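Side-chain contacts in quinone oxidoreductase (Thermus thermophilus, PDB 1IZ0), which binds NADPH and probably uses it to reduce quinones, as expected of a medium-chain dehydrogenase/reductase of the quinone oxidoreductase family: residues V35-N38 and F39-L43; G136-G139 and T140-Q144; A155-R159 and P160-A164; E203-G206 and L207-H210. All coordinates share one frame; numbering follows the deposited sequence.

Contact 1 of 4, residues V35-N38 and F39-L43; sequences VGLN and FADHL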
loop_
_atom_site.group_PDB
_atom_site.type_symbol
_atom_site.label_atom_id
_atom_site.label_comp_id
_atom_site.label_asym_id
_atom_site.label_seq_id
_atom_site.Cartn_x
_atom_site.Cartn_y
_atom_site.Cartn_z
ATOM N N VAL A 35 -4.486 -9.130 9.628
ATOM C CA VAL A 35 -3.512 -9.223 8.558
ATOM C C VAL A 35 -4.032 -8.427 7.375
ATOM O O VAL A 35 -5.159 -8.638 6.923
ATOM C CB VAL A 35 -3.302 -10.693 8.116
ATOM C CG1 VAL A 35 -2.173 -10.772 7.117
ATOM C CG2 VAL A 35 -3.003 -11.571 9.322
ATOM N N GLY A 36 -3.222 -7.499 6.880
ATOM C CA GLY A 36 -3.642 -6.708 5.741
ATOM C C GLY A 36 -3.121 -7.362 4.477
ATOM O O GLY A 36 -1.946 -7.697 4.399
ATOM N N LEU A 37 -3.984 -7.555 3.489
ATOM C CA LEU A 37 -3.558 -8.184 2.248
ATOM C C LEU A 37 -3.222 -7.150 1.186
ATOM O O LEU A 37 -3.802 -6.058 1.150
ATOM C CB LEU A 37 -4.646 -9.132 1.733
ATOM C CG LEU A 37 -5.000 -10.292 2.674
ATOM C CD1 LEU A 37 -5.968 -11.236 1.969
ATOM C CD2 LEU A 37 -3.740 -11.044 3.074
ATOM N N ASN A 38 -2.279 -7.503 0.319
ATOM C CA ASN A 38 -1.830 -6.611 -0.742
ATOM C C ASN A 38 -1.842 -7.333 -2.083
ATOM O O ASN A 38 -1.754 -8.558 -2.137
ATOM C CB ASN A 38 -0.404 -6.144 -0.443
ATOM C CG ASN A 38 -0.285 -5.478 0.907
ATOM O OD1 ASN A 38 -0.638 -4.308 1.067
ATOM N ND2 ASN A 38 0.198 -6.228 1.899
ATOM N N PHE A 39 -1.940 -6.577 -3.169
ATOM C CA PHE A 39 -1.934 -7.200 -4.483
ATOM C C PHE A 39 -0.646 -8.016 -4.567
ATOM O O PHE A 39 -0.606 -9.092 -5.173
ATOM C CB PHE A 39 -1.972 -6.134 -5.580
ATOM C CG PHE A 39 -2.145 -6.701 -6.964
ATOM C CD1 PHE A 39 -1.100 -6.670 -7.881
ATOM C CD2 PHE A 39 -3.350 -7.298 -7.337
ATOM C CE1 PHE A 39 -1.249 -7.228 -9.156
ATOM C CE2 PHE A 39 -3.512 -7.861 -8.604
ATOM C CZ PHE A 39 -2.458 -7.826 -9.517
ATOM N N ALA A 40 0.399 -7.504 -3.920
ATOM C CA ALA A 40 1.694 -8.168 -3.896
ATOM C C ALA A 40 1.564 -9.602 -3.386
ATOM O O ALA A 40 2.274 -10.497 -3.848
ATOM C CB ALA A 40 2.666 -7.385 -3.012
ATOM N N ASP A 41 0.671 -9.816 -2.421
ATOM C CA ASP A 41 0.459 -11.150 -1.870
ATOM C C ASP A 41 -0.124 -12.044 -2.958
ATOM O O ASP A 41 0.221 -13.219 -3.061
ATOM C CB ASP A 41 -0.498 -11.105 -0.672
ATOM C CG ASP A 41 0.096 -10.384 0.528
ATOM O OD1 ASP A 41 1.197 -10.770 0.977
ATOM O OD2 ASP A 41 -0.541 -9.435 1.028
ATOM N N HIS A 42 -1.010 -11.486 -3.771
ATOM C CA HIS A 42 -1.614 -12.256 -4.848
ATOM C C HIS A 42 -0.565 -12.647 -5.885
ATOM O O HIS A 42 -0.560 -13.777 -6.364
ATOM C CB HIS A 42 -2.733 -11.459 -5.520
ATOM C CG HIS A 42 -3.218 -12.067 -6.799
ATOM N ND1 HIS A 42 -2.760 -11.664 -8.037
ATOM C CD2 HIS A 42 -4.108 -13.062 -7.034
ATOM C CE1 HIS A 42 -3.350 -12.381 -8.978
ATOM N NE2 HIS A 42 -4.171 -13.237 -8.395
ATOM N N LEU A 43 0.327 -11.718 -6.219
ATOM C CA LEU A 43 1.370 -11.994 -7.205
ATOM C C LEU A 43 2.381 -13.011 -6.697
ATOM O O LEU A 43 2.930 -13.796 -7.470
ATOM C CB LEU A 43 2.102 -10.704 -7.592
ATOM C CG LEU A 43 1.257 -9.682 -8.357
ATOM C CD1 LEU A 43 2.105 -8.468 -8.705
ATOM C CD2 LEU A 43 0.704 -10.329 -9.625
HETATM O O HOH W 1 0.111 -9.284 3.647
#

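Contact 2 of 4, residues G136-G139 and T140-Q144; sequences GALG and TAAVQ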
loop_
_atom_site.group_PDB
_atom_site.type_symbol
_atom_site.label_atom_id
_atom_site.label_comp_id
_atom_site.label_asym_id
_atom_site.label_seq_id
_atom_site.Cartn_x
_atom_site.Cartn_y
_atom_site.Cartn_z
ATOM N N GLY A 136 -8.915 2.844 -3.586
ATOM C CA GLY A 136 -8.308 1.620 -3.093
ATOM C C GLY A 136 -7.442 1.847 -1.866
ATOM O O GLY A 136 -7.386 2.961 -1.323
ATOM N N ALA A 137 -6.757 0.790 -1.431
ATOM C CA ALA A 137 -5.898 0.869 -0.258
ATOM C C ALA A 137 -4.806 1.913 -0.433
ATOM O O ALA A 137 -4.699 2.845 0.365
ATOM C CB ALA A 137 -5.278 -0.498 0.035
ATOM N N LEU A 138 -3.998 1.764 -1.477
ATOM C CA LEU A 138 -2.912 2.706 -1.728
ATOM C C LEU A 138 -3.473 4.098 -2.032
ATOM O O LEU A 138 -3.004 5.106 -1.497
ATOM C CB LEU A 138 -2.062 2.229 -2.908
ATOM C CG LEU A 138 -0.605 2.706 -2.969
ATOM C CD1 LEU A 138 -0.013 2.319 -4.320
ATOM C CD2 LEU A 138 -0.518 4.207 -2.770
ATOM N N GLY A 139 -4.484 4.138 -2.893
ATOM C CA GLY A 139 -5.095 5.400 -3.282
ATOM C C GLY A 139 -5.580 6.272 -2.142
ATOM O O GLY A 139 -5.194 7.441 -2.040
ATOM N N THR A 140 -6.435 5.718 -1.286
ATOM C CA THR A 140 -6.958 6.474 -0.155
ATOM C C THR A 140 -5.822 6.950 0.729
ATOM O O THR A 140 -5.870 8.055 1.274
ATOM C CB THR A 140 -7.928 5.634 0.685
ATOM O OG1 THR A 140 -7.303 4.394 1.043
ATOM C CG2 THR A 140 -9.206 5.364 -0.103
ATOM N N ALA A 141 -4.804 6.108 0.880
ATOM C CA ALA A 141 -3.642 6.470 1.683
ATOM C C ALA A 141 -2.893 7.600 0.985
ATOM O O ALA A 141 -2.458 8.552 1.623
ATOM C CB ALA A 141 -2.714 5.263 1.847
ATOM N N ALA A 142 -2.745 7.490 -0.333
ATOM C CA ALA A 142 -2.025 8.501 -1.104
ATOM C C ALA A 142 -2.664 9.874 -1.003
ATOM O O ALA A 142 -1.969 10.879 -0.830
ATOM C CB ALA A 142 -1.928 8.078 -2.566
ATOM N N VAL A 143 -3.988 9.922 -1.115
ATOM C CA VAL A 143 -4.696 11.193 -1.039
ATOM C C VAL A 143 -4.457 11.860 0.309
ATOM O O VAL A 143 -4.154 13.055 0.377
ATOM C CB VAL A 143 -6.218 11.010 -1.255
ATOM C CG1 VAL A 143 -6.940 12.344 -1.064
ATOM C CG2 VAL A 143 -6.480 10.476 -2.663
ATOM N N GLN A 144 -4.586 11.088 1.382
ATOM C CA GLN A 144 -4.389 11.625 2.722
ATOM C C GLN A 144 -2.959 12.098 2.948
ATOM O O GLN A 144 -2.735 13.164 3.519
ATOM C CB GLN A 144 -4.741 10.570 3.775
ATOM C CG GLN A 144 -6.214 10.188 3.807
ATOM C CD GLN A 144 -6.527 9.208 4.917
ATOM O OE1 GLN A 144 -6.436 9.544 6.093
ATOM N NE2 GLN A 144 -6.887 7.984 4.549
#

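Contact 3 of 4, residues A155-R159 and P160-A164; sequences AAASR and PEKLA. With SO4 (sulfate ion), chain B.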
loop_
_atom_site.group_PDB
_atom_site.type_symbol
_atom_site.label_atom_id
_atom_site.label_comp_id
_atom_site.label_asym_id
_atom_site.label_seq_id
_atom_site.Cartn_x
_atom_site.Cartn_y
_atom_site.Cartn_z
ATOM N N ALA A 155 -7.819 13.075 -7.875
ATOM C CA ALA A 155 -8.053 11.642 -7.716
ATOM C C ALA A 155 -8.780 11.080 -8.918
ATOM O O ALA A 155 -9.628 11.745 -9.507
ATOM C CB ALA A 155 -8.870 11.376 -6.444
ATOM N N ALA A 156 -8.445 9.851 -9.284
ATOM C CA ALA A 156 -9.098 9.214 -10.412
ATOM C C ALA A 156 -9.446 7.775 -10.059
ATOM O O ALA A 156 -8.741 7.133 -9.282
ATOM C CB ALA A 156 -8.191 9.258 -11.628
ATOM N N ALA A 157 -10.554 7.289 -10.609
ATOM C CA ALA A 157 -11.007 5.919 -10.388
ATOM C C ALA A 157 -11.773 5.475 -11.634
ATOM O O ALA A 157 -12.009 6.277 -12.540
ATOM C CB ALA A 157 -11.900 5.839 -9.151
ATOM N N SER A 158 -12.175 4.210 -11.677
ATOM C CA SER A 158 -12.885 3.681 -12.839
ATOM C C SER A 158 -14.377 4.009 -12.920
ATOM O O SER A 158 -14.889 4.339 -13.987
ATOM C CB SER A 158 -12.720 2.161 -12.898
ATOM O OG SER A 158 -13.256 1.544 -11.733
ATOM N N ARG A 159 -15.066 3.921 -11.791
ATOM C CA ARG A 159 -16.505 4.146 -11.742
ATOM C C ARG A 159 -16.862 5.412 -10.967
ATOM O O ARG A 159 -16.215 5.748 -9.978
ATOM C CB ARG A 159 -17.171 2.931 -11.076
ATOM C CG ARG A 159 -18.342 2.311 -11.828
ATOM C CD ARG A 159 -19.680 2.492 -11.086
ATOM N NE ARG A 159 -20.161 3.876 -11.114
ATOM C CZ ARG A 159 -21.372 4.265 -10.719
ATOM N NH1 ARG A 159 -22.243 3.379 -10.258
ATOM N NH2 ARG A 159 -21.721 5.543 -10.801
ATOM N N PRO A 160 -17.902 6.134 -11.414
ATOM C CA PRO A 160 -18.323 7.358 -10.730
ATOM C C PRO A 160 -18.605 7.099 -9.249
ATOM O O PRO A 160 -18.362 7.960 -8.411
ATOM C CB PRO A 160 -19.584 7.756 -11.491
ATOM C CG PRO A 160 -19.286 7.288 -12.887
ATOM C CD PRO A 160 -18.688 5.920 -12.643
ATOM N N GLU A 161 -19.105 5.907 -8.928
ATOM C CA GLU A 161 -19.419 5.567 -7.542
ATOM C C GLU A 161 -18.182 5.425 -6.650
ATOM O O GLU A 161 -18.306 5.291 -5.434
ATOM C CB GLU A 161 -20.228 4.269 -7.481
ATOM C CG GLU A 161 -19.404 3.013 -7.725
ATOM C CD GLU A 161 -20.217 1.742 -7.578
ATOM O OE1 GLU A 161 -21.142 1.528 -8.391
ATOM O OE2 GLU A 161 -19.935 0.956 -6.648
ATOM N N LYS A 162 -16.993 5.450 -7.243
ATOM C CA LYS A 162 -15.760 5.329 -6.461
ATOM C C LYS A 162 -15.111 6.680 -6.169
ATOM O O LYS A 162 -14.116 6.757 -5.446
ATOM C CB LYS A 162 -14.740 4.459 -7.196
ATOM C CG LYS A 162 -15.121 3.000 -7.324
ATOM C CD LYS A 162 -14.006 2.216 -7.997
ATOM C CE LYS A 162 -14.311 0.730 -8.026
ATOM N NZ LYS A 162 -13.283 -0.004 -8.809
ATOM N N LEU A 163 -15.688 7.742 -6.716
ATOM C CA LEU A 163 -15.133 9.078 -6.563
ATOM C C LEU A 163 -15.464 9.839 -5.281
ATOM O O LEU A 163 -14.710 10.723 -4.880
ATOM C CB LEU A 163 -15.530 9.913 -7.776
ATOM C CG LEU A 163 -15.139 9.283 -9.114
ATOM C CD1 LEU A 163 -15.612 10.177 -10.248
ATOM C CD2 LEU A 163 -13.623 9.094 -9.175
ATOM N N ALA A 164 -16.582 9.509 -4.639
ATOM C CA ALA A 164 -16.979 10.196 -3.412
ATOM C C ALA A 164 -15.948 10.092 -2.277
ATOM O O ALA A 164 -15.677 11.073 -1.584
ATOM C CB ALA A 164 -18.324 9.670 -2.947
HETATM S S SO4 B . -10.038 1.270 -10.052
HETATM O O1 SO4 B . -9.573 0.808 -8.564
HETATM O O2 SO4 B . -10.647 2.574 -9.871
HETATM O O3 SO4 B . -9.005 1.294 -10.857
HETATM O O4 SO4 B . -11.064 0.309 -10.375
#

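Contact 4 of 4, residues E203-G206 and L207-H210; sequences ESLG and LLAH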
loop_
_atom_site.group_PDB
_atom_site.type_symbol
_atom_site.label_atom_id
_atom_site.label_comp_id
_atom_site.label_asym_id
_atom_site.label_seq_id
_atom_site.Cartn_x
_atom_site.Cartn_y
_atom_site.Cartn_z
ATOM N N GLU A 203 0.557 7.835 -21.905
ATOM C CA GLU A 203 -0.563 8.760 -21.771
ATOM C C GLU A 203 -0.451 9.532 -20.460
ATOM O O GLU A 203 -0.774 10.720 -20.396
ATOM C CB GLU A 203 -1.894 8.001 -21.805
ATOM C CG GLU A 203 -2.133 7.200 -23.083
ATOM C CD GLU A 203 -2.122 8.063 -24.338
ATOM O OE1 GLU A 203 -2.876 9.061 -24.384
ATOM O OE2 GLU A 203 -1.366 7.739 -25.285
ATOM N N SER A 204 0.001 8.852 -19.412
ATOM C CA SER A 204 0.154 9.497 -18.115
ATOM C C SER A 204 1.222 10.571 -18.217
ATOM O O SER A 204 1.107 11.628 -17.605
ATOM C CB SER A 204 0.554 8.480 -17.046
ATOM O OG SER A 204 -0.497 7.565 -16.792
ATOM N N LEU A 205 2.260 10.294 -19.003
ATOM C CA LEU A 205 3.347 11.246 -19.185
ATOM C C LEU A 205 2.845 12.495 -19.893
ATOM O O LEU A 205 3.356 13.590 -19.672
ATOM C CB LEU A 205 4.486 10.608 -19.985
ATOM C CG LEU A 205 5.355 9.599 -19.224
ATOM C CD1 LEU A 205 6.189 8.803 -20.204
ATOM C CD2 LEU A 205 6.247 10.332 -18.225
ATOM N N GLY A 206 1.829 12.333 -20.733
ATOM C CA GLY A 206 1.285 13.476 -21.446
ATOM C C GLY A 206 0.520 14.426 -20.538
ATOM O O GLY A 206 0.204 15.551 -20.933
ATOM N N LEU A 207 0.229 13.981 -19.317
ATOM C CA LEU A 207 -0.522 14.787 -18.354
ATOM C C LEU A 207 0.392 15.697 -17.547
ATOM O O LEU A 207 -0.071 16.625 -16.882
ATOM C CB LEU A 207 -1.263 13.880 -17.370
ATOM C CG LEU A 207 -2.104 12.722 -17.912
ATOM C CD1 LEU A 207 -2.563 11.846 -16.751
ATOM C CD2 LEU A 207 -3.289 13.264 -18.693
ATOM N N LEU A 208 1.689 15.415 -17.596
ATOM C CA LEU A 208 2.668 16.181 -16.832
ATOM C C LEU A 208 3.066 17.530 -17.402
ATOM O O LEU A 208 3.142 17.712 -18.614
ATOM C CB LEU A 208 3.934 15.342 -16.631
ATOM C CG LEU A 208 3.792 14.082 -15.774
ATOM C CD1 LEU A 208 4.999 13.176 -15.982
ATOM C CD2 LEU A 208 3.648 14.484 -14.306
ATOM N N ALA A 209 3.324 18.475 -16.503
ATOM C CA ALA A 209 3.775 19.807 -16.884
ATOM C C ALA A 209 5.305 19.775 -16.814
ATOM O O ALA A 209 5.883 18.791 -16.351
ATOM C CB ALA A 209 3.226 20.853 -15.911
ATOM N N HIS A 210 5.956 20.844 -17.272
ATOM C CA HIS A 210 7.414 20.919 -17.247
ATOM C C HIS A 210 7.953 20.555 -15.862
ATOM O O HIS A 210 7.455 21.034 -14.844
ATOM C CB HIS A 210 7.884 22.336 -17.640
HETATM O O HOH W 2 3.975 16.007 -20.658
#

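Contact 1 of 4, residues V35-N38 and F39-L43
At the junction where strand 27-37 gives way to helix 39-46, Asn-38 and Asp-41 clasp the first turn of the helix. Asn-38 sits at the N-cap position, yet its own side chain makes no capping bond; instead the carboxylate of Asp-41 reaches back. With CG anti to its carbonyl carbon (chi1 -67°), Asp-41 brings OD2 to the backbone N of Asn-38 at 2.7 Å, the N-H arriving on the anti side of the oxygen and 18° out of the carboxylate plane. A weak second bond, Asn-38 ND2 to Asp-41 OD2 at 3.4 Å, joins amide and carboxylate planes turned 40° apart. Water 1 donates to Asp-41 OD2 and to Gly-36 O, its oxygen 2.7 Å from each, and so bridges strand and helix. Two firm donors and a weak one thus converge on OD2, which probably favours the ionised form. The Asn-38 amide is anchored mainly by OD1 to Lys-297 NZ. Next in the chain is Phe-39, which contacts NADPH in the complex. N-cap N-H to N3 carboxylate is one half of a capping box; the N-cap side chain does not supply the other, and Asn-38 O receives the Asp-41 N-H at 2.7 Å.

Contact 2 of 4, residues G136-G139 and T140-Q144
Thr-140 turns OG1 back toward the start of helix 137-148, where it lies 2.8 Å from Gly-136 O and 3.1 Å from Ala-137 O. Its one proton can serve either oxygen, and the geometry does not settle which. The torsion explains the reach: with chi1 at 52°, OG1 stands between the backbone N and the carbonyl carbon of its own residue, and CG2 is anti to that carbonyl carbon. The methyl therefore comes against the same glycine oxygen, CG2 to Gly-136 O at 3.3 Å.

Backbone bonds make the frame. Thr-140 N donates to Gly-136 O at 2.9 Å and almost straight at the hydrogen (169°), so the N-cap carbonyl closes the first turn. Ala-142 N to Leu-138 O and Val-143 N to Gly-139 O continue the pattern, while the bond from Ala-141 N to Ala-137 O is weak.

This is the first helix of the Rossmann beta-alpha-beta unit formed by strand 128-131, helix 137-148 and strand 152-157, and it starts with Ala-137, seen to bind NADPH in this protein. Gly-136 is about 6 Å from a bound sulfate ion.

Apolar contact between side chains is slight. Leu-138 places CG anti to its backbone N, and the CD2 branch comes 4.1 Å from Ala-142 CB, one turn on. Ala-141 and Ala-137 both rest against Ser-110 of helix 108-120. Farther along, Gln-144 folds back so that NE2 makes a weak bond to Thr-140 O, while its OE1 accepts from Arg-270 N.

Contact 3 of 4, residues A155-R159 and P160-A164
Ala-157 and Leu-163 form the close apolar part of this turn: the CD2 branch of Leu-163 comes 3.7 Å from Ala-157 CB, and the CB of Lys-162 packs on that same methyl. Lys-162 N donates to Arg-159 O at 2.9 Å, closing a turn after strand 152-157. From here the lysine chain runs fully extended beyond CG, carrying NZ to sulfate O4 at 2.7 Å. Ser-158 meets the same O4 through OG at 2.9 Å, and its backbone N donates to O2; Tyr-177 OH also binds the anion. Lys-162 NZ has a further anchor in Arg-292 O. Ser-158, Lys-162, Tyr-177 and Arg-292 all contact NADPH in the complex of this enzyme, so the sulfate, probably from the crystallisation liquor, may mark where a cofactor phosphate lies.

The exposed side is held by one weak salt bridge. Arg-159, bent at chi2 and chi3, curls its guanidinium so that Glu-161 CB lies over the centre of one face, while Pro-160 CB lies at the edge in plane. Arg-159 NH1 is 2.9 Å from Glu-161 OE1, but the N-H...O angle is only 122°; the guanidinium and carboxylate planes are 66° apart. The placement of Arg-159 looks strained and is doubtful in detail.

The whole turn links strand 152-157 to helix 164-168, with Pro-160 and Leu-163 resting on the edge strand 173-176.

Contact 4 of 4, residues E203-G206 and L207-H210
Two backbone bonds turn the chain from Ser-204 and Leu-205 into Leu-207 and Leu-208, where helix 201-205 passes to the short strand 208-209. Leu-207 N donates to Ser-204 O at 3.0 Å, and Leu-208 N donates to Leu-205 O at 3.2 Å, the latter closing a type I beta turn from Leu-205 to Leu-208.

One water adds to this. Water 2 donates to Leu-205 O at 2.7 Å and to Leu-208 O at 2.8 Å, spanning the two ends of the turn. Leu-208 O also accepts from Arg-235 NH1.

One apolar pair crosses the turn: the CD2 branch of Leu-205 meets the CD1 branch of Leu-208 at 3.8 Å, their side chains running at a slant to each other. Leu-207 instead sets CH groups against carbonyl oxygens, lying back over those of Glu-203 and Ser-204: chi1 of -49° puts CG anti to its own carbonyl carbon, and CG lies 3.4 Å from Ser-204 O and 3.5 Å from Glu-203 O. The Leu-207 side chain also touches Val-180 and Ala-184 of helix 180-186. Ser-204 OG is hydrogen-bonded to Glu-195 OE2.

Leu-205 O thus receives a backbone N-H and a water, so the turn meets the hydrogen-bonding needs of this carbonyl without a side-chain donor from the two segments.

In the fold
From the N terminus, contact 1 comes first, joining strand 27-37 of the GroES-like part to helix 39-46. Contact 2 then opens helix 137-148 of the parallel nucleotide-binding sheet, and contact 3 closes the loop after strand 152-157, the next strand of that unit. Contact 4 lies farther on, between helix 201-205 and strand 208-209. All four are local and in series; none nests in or crosses another. Contacts 2 and 3 are about 12 Å apart between centres, whereas contacts 1 and 4 are about 30 Å apart. Contacts 1, 2 and 3 each hold at least one residue that contacts NADPH in the complex, so the cofactor site draws on both parts of the fold.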